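Long-range contacts in Iron(III) ABC transporter, periplasmic iron-compound-binding protein (Vibrio cholerae, PDB 5GGY), which probably binds ferric siderophores such as iron-loaded Desferal in the periplasm and delivers them to an ABC transporter for iron uptake: residues V220-P225 and V249-P254; L165-P170 and L224-E229; Y184-L189 and E269-S274. All coordinates share one frame; numbering follows the deposited sequence.

Interaction 1: residues V220-P225 and V249-P254; sequences VLYFLP and VNSVRP
Leu-224 N donates to Val-252 O at 2.7 Å, with an N-H...O angle of 170°. This bond closes the paired part of strands 219-223 and 249-252. Upstream, Asn-250 N reaches Val-220 O at 3.1 Å. Val-252 N reaches Tyr-222 O at 2.8 Å. The return bond from Tyr-222 N to Asn-250 O is weak. The two strands are parallel neighbours in the mixed sheet of the C-terminal lobe, joined by a beta-alpha-beta crossover through helices 229-234, 236-239 and 242-245. Tyr-222 CG sits between the backbone N and the carbonyl carbon (chi1 62°), which turns the ring over the partner strand. Ser-251 CA sits over one ring face, 3.9 Å from the centroid of Tyr-222, as a CH-pi contact. Val-249 CG2 meets the ring edge. The Tyr-222 hydroxyl goes on to Glu-229. On the other face of the sheet Val-252 lies beside Phe-223, with its CB 3.7 Å from Phe-223 CD1. Val-252 CG2 also rests on Leu-221 CB at 3.8 Å. Helix 262-276 covers this side through Ile-271 and Ala-270. Beyond the strands, Pro-254 CD packs on Leu-224 CB at 3.9 Å.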
ATOM      1  N   VAL A 220      26.388   6.908  -0.049  1.00 34.98           N
ATOM      2  CA  VAL A 220      26.507   5.584  -0.644  1.00 23.61           C
ATOM      3  C   VAL A 220      26.259   4.502   0.401  1.00 23.10           C
ATOM      4  O   VAL A 220      26.934   4.449   1.428  1.00 23.57           O
ATOM      5  CB  VAL A 220      27.898   5.374  -1.275  1.00 35.02           C
ATOM      6  CG1 VAL A 220      28.129   3.905  -1.596  1.00 34.00           C
ATOM      7  CG2 VAL A 220      28.047   6.236  -2.515  1.00 24.02           C
ATOM      8  N   LEU A 221      25.282   3.642   0.136  1.00 26.22           N
ATOM      9  CA  LEU A 221      24.950   2.549   1.046  1.00 23.03           C
ATOM     10  C   LEU A 221      25.191   1.195   0.385  1.00 23.72           C
ATOM     11  O   LEU A 221      24.746   0.964  -0.740  1.00 29.28           O
ATOM     12  CB  LEU A 221      23.492   2.658   1.506  1.00 23.48           C
ATOM     13  CG  LEU A 221      23.100   3.901   2.309  1.00 35.46           C
ATOM     14  CD1 LEU A 221      21.614   3.891   2.625  1.00 25.40           C
ATOM     15  CD2 LEU A 221      23.919   3.989   3.585  1.00 31.44           C
ATOM     16  N   TYR A 222      25.894   0.304   1.081  1.00 20.26           N
ATOM     17  CA  TYR A 222      26.121  -1.041   0.562  1.00 25.05           C
ATOM     18  C   TYR A 222      25.639  -2.107   1.543  1.00 25.98           C
ATOM     19  O   TYR A 222      25.866  -2.009   2.749  1.00 23.96           O
ATOM     20  CB  TYR A 222      27.601  -1.255   0.218  1.00 19.96           C
ATOM     21  CG  TYR A 222      28.563  -1.144   1.383  1.00 30.35           C
ATOM     22  CD1 TYR A 222      28.946  -2.269   2.104  1.00 27.35           C
ATOM     23  CD2 TYR A 222      29.104   0.083   1.747  1.00 28.00           C
ATOM     24  CE1 TYR A 222      29.828  -2.173   3.162  1.00 22.89           C
ATOM     25  CE2 TYR A 222      29.988   0.189   2.805  1.00 25.50           C
ATOM     26  CZ  TYR A 222      30.346  -0.942   3.510  1.00 28.80           C
ATOM     27  OH  TYR A 222      31.224  -0.840   4.563  1.00 31.50           O
ATOM     28  N   PHE A 223      24.973  -3.129   1.010  1.00 29.80           N
ATOM     29  CA  PHE A 223      24.343  -4.155   1.834  1.00 29.00           C
ATOM     30  C   PHE A 223      25.315  -5.233   2.298  1.00 30.17           C
ATOM     31  O   PHE A 223      26.126  -5.738   1.522  1.00 31.23           O
ATOM     32  CB  PHE A 223      23.187  -4.816   1.075  1.00 29.67           C
ATOM     33  CG  PHE A 223      22.027  -3.901   0.810  1.00 32.07           C
ATOM     34  CD1 PHE A 223      21.227  -3.463   1.847  1.00 32.23           C
ATOM     35  CD2 PHE A 223      21.725  -3.498  -0.478  1.00 30.93           C
ATOM     36  CE1 PHE A 223      20.157  -2.629   1.608  1.00 31.50           C
ATOM     37  CE2 PHE A 223      20.656  -2.669  -0.724  1.00 33.05           C
ATOM     38  CZ  PHE A 223      19.870  -2.229   0.318  1.00 28.46           C
ATOM     39  N   LEU A 224      25.222  -5.579   3.576  1.00 23.27           N
ATOM     40  CA  LEU A 224      25.927  -6.730   4.118  1.00 27.33           C
ATOM     41  C   LEU A 224      25.096  -7.984   3.834  1.00 31.66           C
ATOM     42  O   LEU A 224      23.889  -7.889   3.627  1.00 24.03           O
ATOM     43  CB  LEU A 224      26.175  -6.549   5.618  1.00 31.75           C
ATOM     44  CG  LEU A 224      27.089  -5.382   6.004  1.00 32.26           C
ATOM     45  CD1 LEU A 224      27.220  -5.271   7.514  1.00 27.74           C
ATOM     46  CD2 LEU A 224      28.458  -5.527   5.355  1.00 27.37           C
ATOM     47  N   PRO A 225      25.733  -9.166   3.810  1.00 30.96           N
ATOM     48  CA  PRO A 225      27.154  -9.435   4.050  1.00 34.05           C
ATOM     49  C   PRO A 225      28.043  -9.230   2.828  1.00 24.49           C
ATOM     50  O   PRO A 225      27.617  -9.420   1.691  1.00 24.46           O
ATOM     51  CB  PRO A 225      27.154 -10.907   4.458  1.00 27.14           C
ATOM     52  CG  PRO A 225      26.027 -11.484   3.676  1.00 26.43           C
ATOM     53  CD  PRO A 225      24.970 -10.411   3.610  1.00 24.95           C
ATOM     54  N   VAL A 249      29.088   7.581   3.668  1.00 43.09           N
ATOM     55  CA  VAL A 249      29.030   6.186   3.251  1.00 30.94           C
ATOM     56  C   VAL A 249      28.869   5.286   4.474  1.00 33.68           C
ATOM     57  O   VAL A 249      29.447   5.554   5.529  1.00 37.25           O
ATOM     58  CB  VAL A 249      30.290   5.780   2.452  1.00 33.32           C
ATOM     59  CG1 VAL A 249      31.553   5.990   3.275  1.00 24.02           C
ATOM     60  CG2 VAL A 249      30.193   4.339   1.970  1.00 20.95           C
ATOM     61  N   ASN A 250      28.063   4.236   4.341  1.00 33.08           N
ATOM     62  CA  ASN A 250      27.824   3.322   5.450  1.00 37.66           C
ATOM     63  C   ASN A 250      27.357   1.949   4.981  1.00 36.33           C
ATOM     64  O   ASN A 250      26.803   1.803   3.891  1.00 32.48           O
ATOM     65  CB  ASN A 250      26.800   3.921   6.412  1.00 38.30           C
ATOM     66  CG  ASN A 250      26.799   3.237   7.762  1.00 39.60           C
ATOM     67  OD1 ASN A 250      27.687   2.441   8.067  1.00 34.03           O
ATOM     68  ND2 ASN A 250      25.804   3.549   8.584  1.00 38.86           N
ATOM     69  N   SER A 251      27.593   0.939   5.812  1.00 33.61           N
ATOM     70  CA  SER A 251      27.141  -0.412   5.518  1.00 23.68           C
ATOM     71  C   SER A 251      25.717  -0.614   6.022  1.00 27.18           C
ATOM     72  O   SER A 251      25.316  -0.028   7.027  1.00 28.87           O
ATOM     73  CB  SER A 251      28.079  -1.446   6.148  1.00 20.90           C
ATOM     74  OG  SER A 251      28.050  -1.371   7.561  1.00 21.47           O
ATOM     75  N   VAL A 252      24.953  -1.439   5.317  1.00 29.30           N
ATOM     76  CA  VAL A 252      23.588  -1.739   5.724  1.00 23.77           C
ATOM     77  C   VAL A 252      23.470  -3.198   6.154  1.00 24.10           C
ATOM     78  O   VAL A 252      23.897  -4.099   5.431  1.00 25.37           O
ATOM     79  CB  VAL A 252      22.582  -1.451   4.589  1.00 21.90           C
ATOM     80  CG1 VAL A 252      21.158  -1.666   5.077  1.00 23.06           C
ATOM     81  CG2 VAL A 252      22.754  -0.033   4.068  1.00 15.22           C
ATOM     82  N   ARG A 253      22.894  -3.418   7.333  1.00 40.96           N
ATOM     83  CA  ARG A 253      22.736  -4.762   7.880  1.00 40.37           C
ATOM     84  C   ARG A 253      21.936  -5.643   6.924  1.00 28.34           C
ATOM     85  O   ARG A 253      21.065  -5.146   6.209  1.00 24.19           O
ATOM     86  CB  ARG A 253      22.065  -4.703   9.258  1.00 36.37           C
ATOM     87  CG  ARG A 253      20.684  -4.077   9.279  1.00 36.00           C
ATOM     88  CD  ARG A 253      20.108  -4.101  10.689  1.00 45.22           C
ATOM     89  NE  ARG A 253      18.828  -3.405  10.773  1.00 44.44           N
ATOM     90  CZ  ARG A 253      17.647  -3.983  10.579  1.00 46.24           C
ATOM     91  NH1 ARG A 253      17.579  -5.275  10.289  1.00 43.30           N
ATOM     92  NH2 ARG A 253      16.537  -3.266  10.676  1.00 49.51           N
ATOM     93  N   PRO A 254      22.240  -6.954   6.901  1.00 22.72           N
ATOM     94  CA  PRO A 254      21.687  -7.909   5.930  1.00 26.46           C
ATOM     95  C   PRO A 254      20.173  -7.835   5.729  1.00 33.75           C
ATOM     96  O   PRO A 254      19.401  -8.215   6.606  1.00 35.14           O
ATOM     97  CB  PRO A 254      22.080  -9.265   6.525  1.00 22.24           C
ATOM     98  CG  PRO A 254      23.344  -8.988   7.251  1.00 19.00           C
ATOM     99  CD  PRO A 254      23.196  -7.603   7.818  1.00 19.26           C
TER

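Interaction 2: residues L165-P170 and L224-E229; sequences LRFANP and LPFAEE
A type I beta turn from Phe-226 to Glu-229 leads from strand 219-223 into helix 229-234, and its first residue stacks on Phe-167 of strand 161-167. The Phe-226 and Phe-167 rings form an offset stack. Their centroids are 4.7 Å apart and the planes meet at 19°. The offset brings Phe-167 CB, not its ring, over the middle of the Phe-226 ring. That CB lies 3.4 Å from the Phe-226 centroid, a CH-pi contact. Glu-228 N, from the same turn, lies over the opposite face, so the Phe-226 ring is sandwiched between Phe-167 and its own backbone. Its CG is anti to the backbone N (chi1 177°), which sends the ring across to Phe-167. Pro-170 N approaches the ring edge. Pro-170 CD also touches Glu-228 OE2 at 3.5 Å, and Glu-228 is the N-cap of the helix. At the other end a water bridges the segments. It accepts from Arg-166 NH2 at 3.0 Å, in the plane of the guanidinium, and donates to Pro-225 O at 2.6 Å. Arg-166 NE and NH1 bond to Tyr-176 and Ser-257, which fixes the guanidinium. Val-232 of helix 229-234 packs against Phe-167, Pro-170 and Phe-226, while Tyr-222 of strand 219-223 meets Phe-167 edge-to-face.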
ATOM      1  N   LEU A 165      23.847  -0.262  -3.383  1.00 15.39           N
ATOM      2  CA  LEU A 165      24.539  -1.305  -4.132  1.00 33.25           C
ATOM      3  C   LEU A 165      25.005  -2.468  -3.266  1.00 25.01           C
ATOM      4  O   LEU A 165      24.994  -2.401  -2.043  1.00 30.10           O
ATOM      5  CB  LEU A 165      25.738  -0.714  -4.905  1.00 34.03           C
ATOM      6  CG  LEU A 165      26.954   0.004  -4.295  1.00 33.90           C
ATOM      7  CD1 LEU A 165      26.567   1.231  -3.479  1.00 40.91           C
ATOM      8  CD2 LEU A 165      27.859  -0.921  -3.480  1.00 18.56           C
ATOM      9  N   ARG A 166      25.400  -3.542  -3.938  1.00 21.75           N
ATOM     10  CA  ARG A 166      26.155  -4.626  -3.327  1.00 18.57           C
ATOM     11  C   ARG A 166      27.472  -4.770  -4.083  1.00 29.36           C
ATOM     12  O   ARG A 166      27.567  -4.403  -5.255  1.00 28.62           O
ATOM     13  CB  ARG A 166      25.381  -5.948  -3.358  1.00 18.30           C
ATOM     14  CG  ARG A 166      24.133  -5.985  -2.489  1.00 30.10           C
ATOM     15  CD  ARG A 166      23.514  -7.377  -2.503  1.00 22.65           C
ATOM     16  NE  ARG A 166      22.192  -7.406  -1.881  1.00 21.01           N
ATOM     17  CZ  ARG A 166      21.966  -7.762  -0.621  1.00 17.65           C
ATOM     18  NH1 ARG A 166      20.729  -7.760  -0.140  1.00 15.57           N
ATOM     19  NH2 ARG A 166      22.976  -8.124   0.158  1.00 18.36           N
ATOM     20  N   PHE A 167      28.487  -5.301  -3.415  1.00 37.34           N
ATOM     21  CA  PHE A 167      29.776  -5.524  -4.053  1.00 33.91           C
ATOM     22  C   PHE A 167      29.815  -6.854  -4.794  1.00 39.33           C
ATOM     23  O   PHE A 167      29.565  -7.902  -4.210  1.00 47.46           O
ATOM     24  CB  PHE A 167      30.906  -5.485  -3.021  1.00 32.31           C
ATOM     25  CG  PHE A 167      31.269  -4.103  -2.563  1.00 35.51           C
ATOM     26  CD1 PHE A 167      32.053  -3.275  -3.349  1.00 34.70           C
ATOM     27  CD2 PHE A 167      30.830  -3.631  -1.343  1.00 34.56           C
ATOM     28  CE1 PHE A 167      32.384  -2.000  -2.922  1.00 30.81           C
ATOM     29  CE2 PHE A 167      31.159  -2.359  -0.916  1.00 30.90           C
ATOM     30  CZ  PHE A 167      31.936  -1.544  -1.706  1.00 24.05           C
ATOM     31  N   ALA A 168      30.122  -6.808  -6.086  1.00 30.61           N
ATOM     32  CA  ALA A 168      30.356  -8.024  -6.857  1.00 32.19           C
ATOM     33  C   ALA A 168      31.717  -8.577  -6.465  1.00 41.67           C
ATOM     34  O   ALA A 168      31.908  -9.778  -6.295  1.00 40.57           O
ATOM     35  CB  ALA A 168      30.298  -7.743  -8.339  1.00 32.39           C
ATOM     36  N   ASN A 169      32.655  -7.656  -6.312  1.00 43.35           N
ATOM     37  CA  ASN A 169      33.992  -7.944  -5.834  1.00 41.29           C
ATOM     38  C   ASN A 169      34.598  -6.604  -5.419  1.00 40.16           C
ATOM     39  O   ASN A 169      33.933  -5.579  -5.538  1.00 27.08           O
ATOM     40  CB  ASN A 169      34.820  -8.661  -6.909  1.00 38.51           C
ATOM     41  CG  ASN A 169      34.982  -7.849  -8.168  1.00 37.35           C
ATOM     42  OD1 ASN A 169      35.727  -6.870  -8.201  1.00 33.87           O
ATOM     43  ND2 ASN A 169      34.311  -8.275  -9.230  1.00 45.39           N
ATOM     44  N   PRO A 170      35.839  -6.597  -4.911  1.00 38.00           N
ATOM     45  CA  PRO A 170      36.399  -5.313  -4.470  1.00 40.85           C
ATOM     46  C   PRO A 170      36.529  -4.250  -5.562  1.00 44.87           C
ATOM     47  O   PRO A 170      36.761  -3.097  -5.221  1.00 48.21           O
ATOM     48  CB  PRO A 170      37.773  -5.713  -3.938  1.00 38.01           C
ATOM     49  CG  PRO A 170      37.572  -7.088  -3.440  1.00 34.53           C
ATOM     50  CD  PRO A 170      36.639  -7.732  -4.411  1.00 33.52           C
ATOM     51  N   LEU A 224      25.222  -5.579   3.576  1.00 23.27           N
ATOM     52  CA  LEU A 224      25.927  -6.730   4.118  1.00 27.33           C
ATOM     53  C   LEU A 224      25.096  -7.984   3.834  1.00 31.66           C
ATOM     54  O   LEU A 224      23.889  -7.889   3.627  1.00 24.03           O
ATOM     55  CB  LEU A 224      26.175  -6.549   5.618  1.00 31.75           C
ATOM     56  CG  LEU A 224      27.089  -5.382   6.004  1.00 32.26           C
ATOM     57  CD1 LEU A 224      27.220  -5.271   7.514  1.00 27.74           C
ATOM     58  CD2 LEU A 224      28.458  -5.527   5.355  1.00 27.37           C
ATOM     59  N   PRO A 225      25.733  -9.166   3.810  1.00 30.96           N
ATOM     60  CA  PRO A 225      27.154  -9.435   4.050  1.00 34.05           C
ATOM     61  C   PRO A 225      28.043  -9.230   2.828  1.00 24.49           C
ATOM     62  O   PRO A 225      27.617  -9.420   1.691  1.00 24.46           O
ATOM     63  CB  PRO A 225      27.154 -10.907   4.458  1.00 27.14           C
ATOM     64  CG  PRO A 225      26.027 -11.484   3.676  1.00 26.43           C
ATOM     65  CD  PRO A 225      24.970 -10.411   3.610  1.00 24.95           C
ATOM     66  N   PHE A 226      29.287  -8.843   3.088  1.00 30.22           N
ATOM     67  CA  PHE A 226      30.322  -8.795   2.066  1.00 33.97           C
ATOM     68  C   PHE A 226      31.650  -9.217   2.678  1.00 29.75           C
ATOM     69  O   PHE A 226      32.190  -8.537   3.547  1.00 30.49           O
ATOM     70  CB  PHE A 226      30.424  -7.400   1.446  1.00 34.79           C
ATOM     71  CG  PHE A 226      31.519  -7.272   0.425  1.00 31.60           C
ATOM     72  CD1 PHE A 226      32.417  -6.226   0.480  1.00 36.37           C
ATOM     73  CD2 PHE A 226      31.662  -8.211  -0.578  1.00 26.58           C
ATOM     74  CE1 PHE A 226      33.428  -6.111  -0.451  1.00 35.32           C
ATOM     75  CE2 PHE A 226      32.671  -8.101  -1.509  1.00 36.15           C
ATOM     76  CZ  PHE A 226      33.555  -7.053  -1.444  1.00 34.18           C
ATOM     77  N   ALA A 227      32.170 -10.346   2.211  1.00 29.16           N
ATOM     78  CA  ALA A 227      33.325 -10.986   2.835  1.00 32.53           C
ATOM     79  C   ALA A 227      34.601 -10.154   2.765  1.00 38.71           C
ATOM     80  O   ALA A 227      35.493 -10.314   3.592  1.00 35.88           O
ATOM     81  CB  ALA A 227      33.568 -12.352   2.205  1.00 33.06           C
ATOM     82  N   GLU A 228      34.687  -9.265   1.783  1.00 44.89           N
ATOM     83  CA  GLU A 228      35.905  -8.483   1.582  1.00 40.98           C
ATOM     84  C   GLU A 228      35.673  -6.995   1.812  1.00 40.10           C
ATOM     85  O   GLU A 228      36.242  -6.154   1.122  1.00 33.60           O
ATOM     86  CB  GLU A 228      36.451  -8.717   0.175  1.00 37.67           C
ATOM     87  CG  GLU A 228      36.108 -10.093  -0.376  1.00 45.61           C
ATOM     88  CD  GLU A 228      37.237 -10.700  -1.184  1.00 65.37           C
ATOM     89  OE1 GLU A 228      38.119 -11.336  -0.573  1.00 71.58           O
ATOM     90  OE2 GLU A 228      37.240 -10.553  -2.425  1.00 72.64           O
ATOM     91  N   GLU A 229      34.837  -6.679   2.794  1.00 39.39           N
ATOM     92  CA  GLU A 229      34.508  -5.293   3.116  1.00 30.13           C
ATOM     93  C   GLU A 229      35.736  -4.524   3.589  1.00 34.27           C
ATOM     94  O   GLU A 229      35.977  -3.396   3.156  1.00 40.36           O
ATOM     95  CB  GLU A 229      33.420  -5.230   4.189  1.00 33.72           C
ATOM     96  CG  GLU A 229      32.928  -3.819   4.480  1.00 33.61           C
ATOM     97  CD  GLU A 229      32.296  -3.693   5.855  1.00 36.78           C
ATOM     98  OE1 GLU A 229      32.695  -4.447   6.769  1.00 45.82           O
ATOM     99  OE2 GLU A 229      31.401  -2.836   6.022  1.00 34.10           O
TER
HETATM  100  O   HOH W   1      25.993  -8.471  -0.081  1.00 31.30           O

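Interaction 3: residues Y184-L189 and E269-S274; sequences YVLEQL and EAITES
Ile-271 points from helix 262-276 toward Val-185 and Leu-186 of helix 181-188, and its two branches divide the work. From CB the long branch runs through CG1, which lies anti to the carbonyl carbon (chi1 -76°). The branch stays extended to CD1, which meets Val-185 CG1 at 3.7 Å. These two side chains reach each other tip to tip. The short branch, CG2, also leaves from CB. It faces Leu-189 CD2 at 4.3 Å and Leu-186 CD2 at 4.4 Å, which are looser contacts. The methyl groups of three residues thus gather around one isoleucine, with no hydrogen bond between the segments. Both helices belong to the C-terminal lobe of a binding protein of the FhuD type, in which one long helix links two lobes. That long helix, 130-154, lies alongside, with Leu-151 on Leu-189 and Leu-147 on Thr-272, while Leu-221 of strand 219-223 comes to Ile-271 from the sheet. Leu-189 is turned toward helix 262-276. Its N bonds to Leu-186 O at 3.1 Å, an i to i-3 bond. Leu-189 crosses Thr-272 at a slant, with CD2 3.2 Å from Thr-272 OG1. That is short for a carbon-oxygen pair, and the Leu-189 chi1 of -129° is near-eclipsed, so the detail is doubtful. The Thr-272 hydroxyl bonds within its own helix, to Ala-268 O.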
ATOM      1  N   TYR A 184      12.518   1.490  -4.798  1.00 34.17           N
ATOM      2  CA  TYR A 184      11.173   1.707  -4.286  1.00 23.38           C
ATOM      3  C   TYR A 184      11.232   2.201  -2.847  1.00 24.13           C
ATOM      4  O   TYR A 184      10.495   3.105  -2.455  1.00 26.74           O
ATOM      5  CB  TYR A 184      10.361   0.413  -4.385  1.00 20.54           C
ATOM      6  CG  TYR A 184       9.068   0.402  -3.590  1.00 22.52           C
ATOM      7  CD1 TYR A 184       9.038  -0.043  -2.270  1.00 19.23           C
ATOM      8  CD2 TYR A 184       7.874   0.799  -4.172  1.00 24.10           C
ATOM      9  CE1 TYR A 184       7.860  -0.061  -1.550  1.00 19.99           C
ATOM     10  CE2 TYR A 184       6.692   0.781  -3.461  1.00 25.82           C
ATOM     11  CZ  TYR A 184       6.690   0.348  -2.150  1.00 24.39           C
ATOM     12  OH  TYR A 184       5.516   0.329  -1.434  1.00 28.78           O
ATOM     13  N   VAL A 185      12.117   1.590  -2.069  1.00 26.33           N
ATOM     14  CA  VAL A 185      12.320   1.965  -0.676  1.00 18.86           C
ATOM     15  C   VAL A 185      12.811   3.410  -0.554  1.00 29.82           C
ATOM     16  O   VAL A 185      12.312   4.175   0.276  1.00 33.55           O
ATOM     17  CB  VAL A 185      13.322   1.013   0.009  1.00 19.39           C
ATOM     18  CG1 VAL A 185      13.894   1.637   1.273  1.00 23.38           C
ATOM     19  CG2 VAL A 185      12.664  -0.334   0.305  1.00 14.90           C
ATOM     20  N   LEU A 186      13.781   3.777  -1.388  1.00 36.19           N
ATOM     21  CA  LEU A 186      14.313   5.138  -1.410  1.00 31.12           C
ATOM     22  C   LEU A 186      13.230   6.164  -1.735  1.00 23.33           C
ATOM     23  O   LEU A 186      13.095   7.171  -1.041  1.00 20.46           O
ATOM     24  CB  LEU A 186      15.454   5.253  -2.423  1.00 25.06           C
ATOM     25  CG  LEU A 186      16.730   4.456  -2.143  1.00 27.94           C
ATOM     26  CD1 LEU A 186      17.751   4.665  -3.251  1.00 22.15           C
ATOM     27  CD2 LEU A 186      17.314   4.837  -0.793  1.00 34.77           C
ATOM     28  N   GLU A 187      12.464   5.906  -2.792  1.00 20.14           N
ATOM     29  CA  GLU A 187      11.389   6.808  -3.198  1.00 28.65           C
ATOM     30  C   GLU A 187      10.324   6.930  -2.112  1.00 32.43           C
ATOM     31  O   GLU A 187       9.817   8.017  -1.840  1.00 41.23           O
ATOM     32  CB  GLU A 187      10.747   6.330  -4.503  1.00 22.85           C
ATOM     33  CG  GLU A 187      11.682   6.305  -5.699  1.00 27.81           C
ATOM     34  CD  GLU A 187      11.022   5.701  -6.921  1.00 34.21           C
ATOM     35  OE1 GLU A 187       9.816   5.388  -6.845  1.00 40.81           O
ATOM     36  OE2 GLU A 187      11.704   5.535  -7.954  1.00 44.28           O
ATOM     37  N   GLN A 188       9.995   5.802  -1.495  1.00 26.10           N
ATOM     38  CA  GLN A 188       8.995   5.760  -0.437  1.00 29.81           C
ATOM     39  C   GLN A 188       9.506   6.437   0.835  1.00 31.15           C
ATOM     40  O   GLN A 188       8.724   6.790   1.720  1.00 33.52           O
ATOM     41  CB  GLN A 188       8.602   4.310  -0.144  1.00 34.73           C
ATOM     42  CG  GLN A 188       7.205   4.133   0.408  1.00 43.80           C
ATOM     43  CD  GLN A 188       6.129   4.282  -0.649  1.00 47.86           C
ATOM     44  OE1 GLN A 188       5.732   5.396  -0.995  1.00 51.99           O
ATOM     45  NE2 GLN A 188       5.645   3.158  -1.165  1.00 48.50           N
ATOM     46  N   LEU A 189      10.820   6.613   0.923  1.00 35.13           N
ATOM     47  CA  LEU A 189      11.435   7.218   2.099  1.00 37.59           C
ATOM     48  C   LEU A 189      11.658   8.712   1.901  1.00 36.38           C
ATOM     49  O   LEU A 189      12.165   9.396   2.790  1.00 31.60           O
ATOM     50  CB  LEU A 189      12.760   6.527   2.420  1.00 36.79           C
ATOM     51  CG  LEU A 189      12.961   6.057   3.859  1.00 28.19           C
ATOM     52  CD1 LEU A 189      11.736   5.304   4.339  1.00 19.96           C
ATOM     53  CD2 LEU A 189      14.196   5.179   3.940  1.00 21.25           C
ATOM     54  N   GLU A 269      13.837   0.216   7.040  1.00 21.45           N
ATOM     55  CA  GLU A 269      14.314   0.410   8.405  1.00 26.91           C
ATOM     56  C   GLU A 269      15.836   0.322   8.490  1.00 28.55           C
ATOM     57  O   GLU A 269      16.473   1.105   9.196  1.00 31.57           O
ATOM     58  CB  GLU A 269      13.673  -0.616   9.344  1.00 33.44           C
ATOM     59  CG  GLU A 269      12.163  -0.467   9.481  1.00 51.46           C
ATOM     60  CD  GLU A 269      11.563  -1.442  10.475  1.00 55.93           C
ATOM     61  OE1 GLU A 269      12.066  -2.582  10.565  1.00 58.12           O
ATOM     62  OE2 GLU A 269      10.592  -1.070  11.167  1.00 54.22           O
ATOM     63  N   ALA A 270      16.412  -0.633   7.766  1.00 21.32           N
ATOM     64  CA  ALA A 270      17.855  -0.842   7.780  1.00 22.03           C
ATOM     65  C   ALA A 270      18.574   0.300   7.075  1.00 24.70           C
ATOM     66  O   ALA A 270      19.609   0.778   7.539  1.00 26.58           O
ATOM     67  CB  ALA A 270      18.203  -2.170   7.132  1.00 22.04           C
ATOM     68  N   ILE A 271      18.012   0.735   5.952  1.00 18.02           N
ATOM     69  CA  ILE A 271      18.558   1.859   5.201  1.00 24.38           C
ATOM     70  C   ILE A 271      18.475   3.147   6.018  1.00 33.21           C
ATOM     71  O   ILE A 271      19.443   3.903   6.089  1.00 36.71           O
ATOM     72  CB  ILE A 271      17.827   2.040   3.854  1.00 25.62           C
ATOM     73  CG1 ILE A 271      18.282   0.967   2.858  1.00 30.80           C
ATOM     74  CG2 ILE A 271      18.065   3.430   3.287  1.00 21.53           C
ATOM     75  CD1 ILE A 271      17.540   0.996   1.535  1.00 21.69           C
ATOM     76  N   THR A 272      17.319   3.383   6.636  1.00 36.71           N
ATOM     77  CA  THR A 272      17.128   4.539   7.508  1.00 30.79           C
ATOM     78  C   THR A 272      18.148   4.537   8.638  1.00 36.67           C
ATOM     79  O   THR A 272      18.797   5.549   8.901  1.00 42.12           O
ATOM     80  CB  THR A 272      15.710   4.569   8.109  1.00 24.41           C
ATOM     81  OG1 THR A 272      14.750   4.760   7.064  1.00 23.34           O
ATOM     82  CG2 THR A 272      15.582   5.695   9.122  1.00 23.72           C
ATOM     83  N   GLU A 273      18.286   3.387   9.289  1.00 23.33           N
ATOM     84  CA  GLU A 273      19.243   3.205  10.375  1.00 18.40           C
ATOM     85  C   GLU A 273      20.673   3.545   9.960  1.00 27.12           C
ATOM     86  O   GLU A 273      21.379   4.263  10.668  1.00 25.18           O
ATOM     87  CB  GLU A 273      19.170   1.767  10.889  1.00 25.90           C
ATOM     88  CG  GLU A 273      20.345   1.338  11.735  1.00 41.12           C
ATOM     89  CD  GLU A 273      20.279  -0.130  12.091  1.00 53.19           C
ATOM     90  OE1 GLU A 273      19.164  -0.693  12.071  1.00 55.48           O
ATOM     91  OE2 GLU A 273      21.340  -0.724  12.377  1.00 52.61           O
ATOM     92  N   SER A 274      21.095   3.040   8.806  1.00 34.43           N
ATOM     93  CA  SER A 274      22.442   3.315   8.307  1.00 36.79           C
ATOM     94  C   SER A 274      22.591   4.758   7.843  1.00 36.50           C
ATOM     95  O   SER A 274      23.692   5.302   7.828  1.00 22.86           O
ATOM     96  CB  SER A 274      22.796   2.360   7.162  1.00 33.25           C
ATOM     97  OG  SER A 274      23.346   1.157   7.656  1.00 42.41           O
TER

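All three contacts lie in the C-terminal lobe. Interactions 1 and 2 have centres 9 Å apart and share Leu-224 and Pro-225. Strand 219-223 lies between strands 161-167 and 249-252. Interaction 1 pairs it with 249-252, and interaction 2 packs the loop that follows it on residues 165-170. Interaction 3 is a helix pair about 12 Å from interaction 1 between centres. Ser-274 ties it to strand 249-252 through Asn-250 and Ser-251. Interactions 2 and 3 are about 19 Å apart between centres and do not touch. Along the chain the segments run 165-170, 184-189, 220-229, 249-254 and 269-274. Distant parts of the sequence thus build one sheet-and-helix lobe.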